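Local coordinates for protein alpha-L-rhamnosidase (Streptomyces avermitilis, PDB 3W5M) that hydrolyses terminal non-reducing alpha-L-rhamnose residues from plant flavonoid glycosides and gum arabic, and binds L-rhamnose through a calcium-dependent carbohydrate-binding module, at residues 133-138 and 293-298. Residues are numbered along the deposited sequence; the frame is centred on the assembly and turned at random.
Sequences PSLEGS and GRVAPV
L135 and V295 make the apolar part of this contact: their side chains run alongside each other in the same direction, with CD1 of L135 4.0 Å from CG1 of V295. In V295, chi1 of 157° sets CG1 anti to the backbone N; in L135, chi1 places CG anti to the carbonyl carbon and chi2 (172°) extends CD1 from there. The same CD1 also lies 3.9 Å from the carbonyl O of V295. The ring of P297 adds its CD at 4.4 Å from CG of L135. Its CG comes to 3.2 Å from the carbonyl O of P133, a buried oxygen for which the model contains no hydrogen-bonding partner.

The two segments run nearly antiparallel, 166° apart, but no direct hydrogen bond joins them. They lie at the two ends of the region assigned to CBM67, whose intervening chain forms a beta-sandwich of antiparallel sheets, so the contact probably brings together the chain's entry to and exit from the module. L135 also packs on A175 and I237 of one of these sheets, whereas the side chain of V295 lies about 4 Å from that of W203, which puts V295 next to a residue of the module's rhamnose site.

Polar linkage runs through one water, which accepts from N of L135 at 2.8 Å. It donates to O of V295 at 2.9 Å, and that carbonyl also receives NE1 of W287. Within 133-138, a type II turn from L135 to S138 is closed by a bond from S138 N to L135 O.

The charged pair is looser: OE1 of E136 stays 4.3 Å from NH2 of R294, too far apart for a salt bridge and oblique to the guanidinium, so any attraction is probably modest. Both side chains also rest on W287.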
ATOM      1  N   PRO A 133     -22.882  21.120  -2.482  1.00 33.03           N
ATOM      2  CA  PRO A 133     -23.619  22.372  -2.306  1.00 31.78           C
ATOM      3  C   PRO A 133     -22.704  23.329  -1.542  1.00 31.47           C
ATOM      4  O   PRO A 133     -22.148  22.930  -0.536  1.00 31.44           O
ATOM      5  CB  PRO A 133     -24.785  21.937  -1.417  1.00 32.72           C
ATOM      6  CG  PRO A 133     -25.066  20.532  -1.863  1.00 35.76           C
ATOM      7  CD  PRO A 133     -23.736  19.934  -2.234  1.00 35.66           C
ATOM      8  N   SER A 134     -22.501  24.545  -2.050  1.00 29.74           N
ATOM      9  CA  SER A 134     -21.490  25.443  -1.492  1.00 32.11           C
ATOM     10  C   SER A 134     -22.069  26.587  -0.638  1.00 30.23           C
ATOM     11  O   SER A 134     -23.265  26.858  -0.650  1.00 28.52           O
ATOM     12  CB  SER A 134     -20.658  26.055  -2.611  1.00 30.52           C
ATOM     13  OG  SER A 134     -21.282  27.214  -3.114  1.00 35.10           O
ATOM     14  N   LEU A 135     -21.187  27.271   0.066  1.00 27.56           N
ATOM     15  CA  LEU A 135     -21.587  28.338   0.976  1.00 26.27           C
ATOM     16  C   LEU A 135     -21.576  29.713   0.314  1.00 26.56           C
ATOM     17  O   LEU A 135     -21.883  30.725   0.955  1.00 26.78           O
ATOM     18  CB  LEU A 135     -20.664  28.321   2.193  1.00 23.89           C
ATOM     19  CG  LEU A 135     -20.773  27.044   3.031  1.00 23.98           C
ATOM     20  CD1 LEU A 135     -19.669  27.096   4.072  1.00 24.25           C
ATOM     21  CD2 LEU A 135     -22.161  26.956   3.689  1.00 24.88           C
ATOM     22  N   GLU A 136     -21.237  29.746  -0.975  1.00 29.44           N
ATOM     23  CA  GLU A 136     -21.153  30.982  -1.756  1.00 30.17           C
ATOM     24  C   GLU A 136     -22.511  31.671  -1.818  1.00 30.33           C
ATOM     25  O   GLU A 136     -23.545  31.031  -2.003  1.00 33.36           O
ATOM     26  CB  GLU A 136     -20.645  30.684  -3.172  1.00 34.77           C
ATOM     27  CG  GLU A 136     -19.325  29.936  -3.159  1.00 41.05           C
ATOM     28  CD  GLU A 136     -18.582  29.945  -4.487  1.00 47.35           C
ATOM     29  OE1 GLU A 136     -18.741  30.901  -5.285  1.00 48.41           O
ATOM     30  OE2 GLU A 136     -17.813  28.988  -4.719  1.00 49.10           O
ATOM     31  N   GLY A 137     -22.507  32.979  -1.633  1.00 29.35           N
ATOM     32  CA  GLY A 137     -23.761  33.718  -1.546  1.00 26.49           C
ATOM     33  C   GLY A 137     -24.280  33.840  -0.121  1.00 25.70           C
ATOM     34  O   GLY A 137     -25.187  34.620   0.118  1.00 25.71           O
ATOM     35  N   SER A 138     -23.706  33.091   0.826  1.00 23.81           N
ATOM     36  CA  SER A 138     -24.148  33.152   2.205  1.00 22.67           C
ATOM     37  C   SER A 138     -23.255  34.078   3.034  1.00 22.47           C
ATOM     38  O   SER A 138     -22.237  34.603   2.543  1.00 20.62           O
ATOM     39  CB  SER A 138     -24.181  31.757   2.831  1.00 23.35           C
ATOM     40  OG  SER A 138     -24.970  31.819   3.998  1.00 28.50           O
ATOM     41  N   GLY A 293     -11.873  32.673   5.323  1.00 29.16           N
ATOM     42  CA  GLY A 293     -11.555  32.434   3.912  1.00 28.49           C
ATOM     43  C   GLY A 293     -12.614  31.659   3.142  1.00 30.90           C
ATOM     44  O   GLY A 293     -13.789  31.618   3.540  1.00 28.90           O
ATOM     45  N   ARG A 294     -12.189  31.009   2.063  1.00 29.29           N
ATOM     46  CA  ARG A 294     -13.118  30.438   1.088  1.00 30.43           C
ATOM     47  C   ARG A 294     -13.507  29.000   1.435  1.00 30.63           C
ATOM     48  O   ARG A 294     -13.337  28.075   0.629  1.00 29.94           O
ATOM     49  CB  ARG A 294     -12.536  30.549  -0.327  1.00 32.74           C
ATOM     50  CG  ARG A 294     -12.247  31.982  -0.756  1.00 36.26           C
ATOM     51  CD  ARG A 294     -11.779  32.071  -2.213  1.00 39.82           C
ATOM     52  NE  ARG A 294     -12.805  31.614  -3.161  1.00 42.30           N
ATOM     53  CZ  ARG A 294     -13.683  32.399  -3.792  1.00 44.74           C
ATOM     54  NH1 ARG A 294     -13.694  33.713  -3.604  1.00 48.49           N
ATOM     55  NH2 ARG A 294     -14.569  31.868  -4.622  1.00 47.56           N
ATOM     56  N   VAL A 295     -14.078  28.832   2.625  1.00 28.88           N
ATOM     57  CA  VAL A 295     -14.429  27.536   3.176  1.00 29.55           C
ATOM     58  C   VAL A 295     -15.470  26.818   2.307  1.00 26.32           C
ATOM     59  O   VAL A 295     -16.455  27.419   1.903  1.00 25.26           O
ATOM     60  CB  VAL A 295     -14.932  27.721   4.632  1.00 32.70           C
ATOM     61  CG1 VAL A 295     -15.816  26.587   5.066  1.00 36.74           C
ATOM     62  CG2 VAL A 295     -13.753  27.850   5.581  1.00 35.65           C
ATOM     63  N   ALA A 296     -15.233  25.540   1.998  1.00 26.24           N
ATOM     64  CA  ALA A 296     -16.183  24.741   1.203  1.00 25.65           C
ATOM     65  C   ALA A 296     -16.357  23.327   1.737  1.00 25.65           C
ATOM     66  O   ALA A 296     -15.388  22.700   2.164  1.00 27.45           O
ATOM     67  CB  ALA A 296     -15.771  24.681  -0.270  1.00 26.31           C
ATOM     68  N   PRO A 297     -17.593  22.802   1.694  1.00 26.16           N
ATOM     69  CA  PRO A 297     -17.806  21.396   2.038  1.00 25.18           C
ATOM     70  C   PRO A 297     -17.100  20.532   0.994  1.00 24.19           C
ATOM     71  O   PRO A 297     -16.928  20.964  -0.148  1.00 26.57           O
ATOM     72  CB  PRO A 297     -19.331  21.205   1.901  1.00 26.41           C
ATOM     73  CG  PRO A 297     -19.914  22.554   1.676  1.00 26.13           C
ATOM     74  CD  PRO A 297     -18.819  23.492   1.261  1.00 25.96           C
ATOM     75  N   VAL A 298     -16.671  19.346   1.398  1.00 26.91           N
ATOM     76  CA  VAL A 298     -15.981  18.401   0.518  1.00 28.30           C
ATOM     77  C   VAL A 298     -16.987  17.376  -0.029  1.00 29.72           C
ATOM     78  O   VAL A 298     -17.752  16.814   0.724  1.00 30.95           O
ATOM     79  CB  VAL A 298     -14.855  17.682   1.278  1.00 28.61           C
ATOM     80  CG1 VAL A 298     -14.217  16.593   0.406  1.00 28.43           C
ATOM     81  CG2 VAL A 298     -13.805  18.692   1.730  1.00 32.26           C
TER
HETATM   82  O   HOH W   1     -18.406  27.014  -0.202  1.00 24.78           O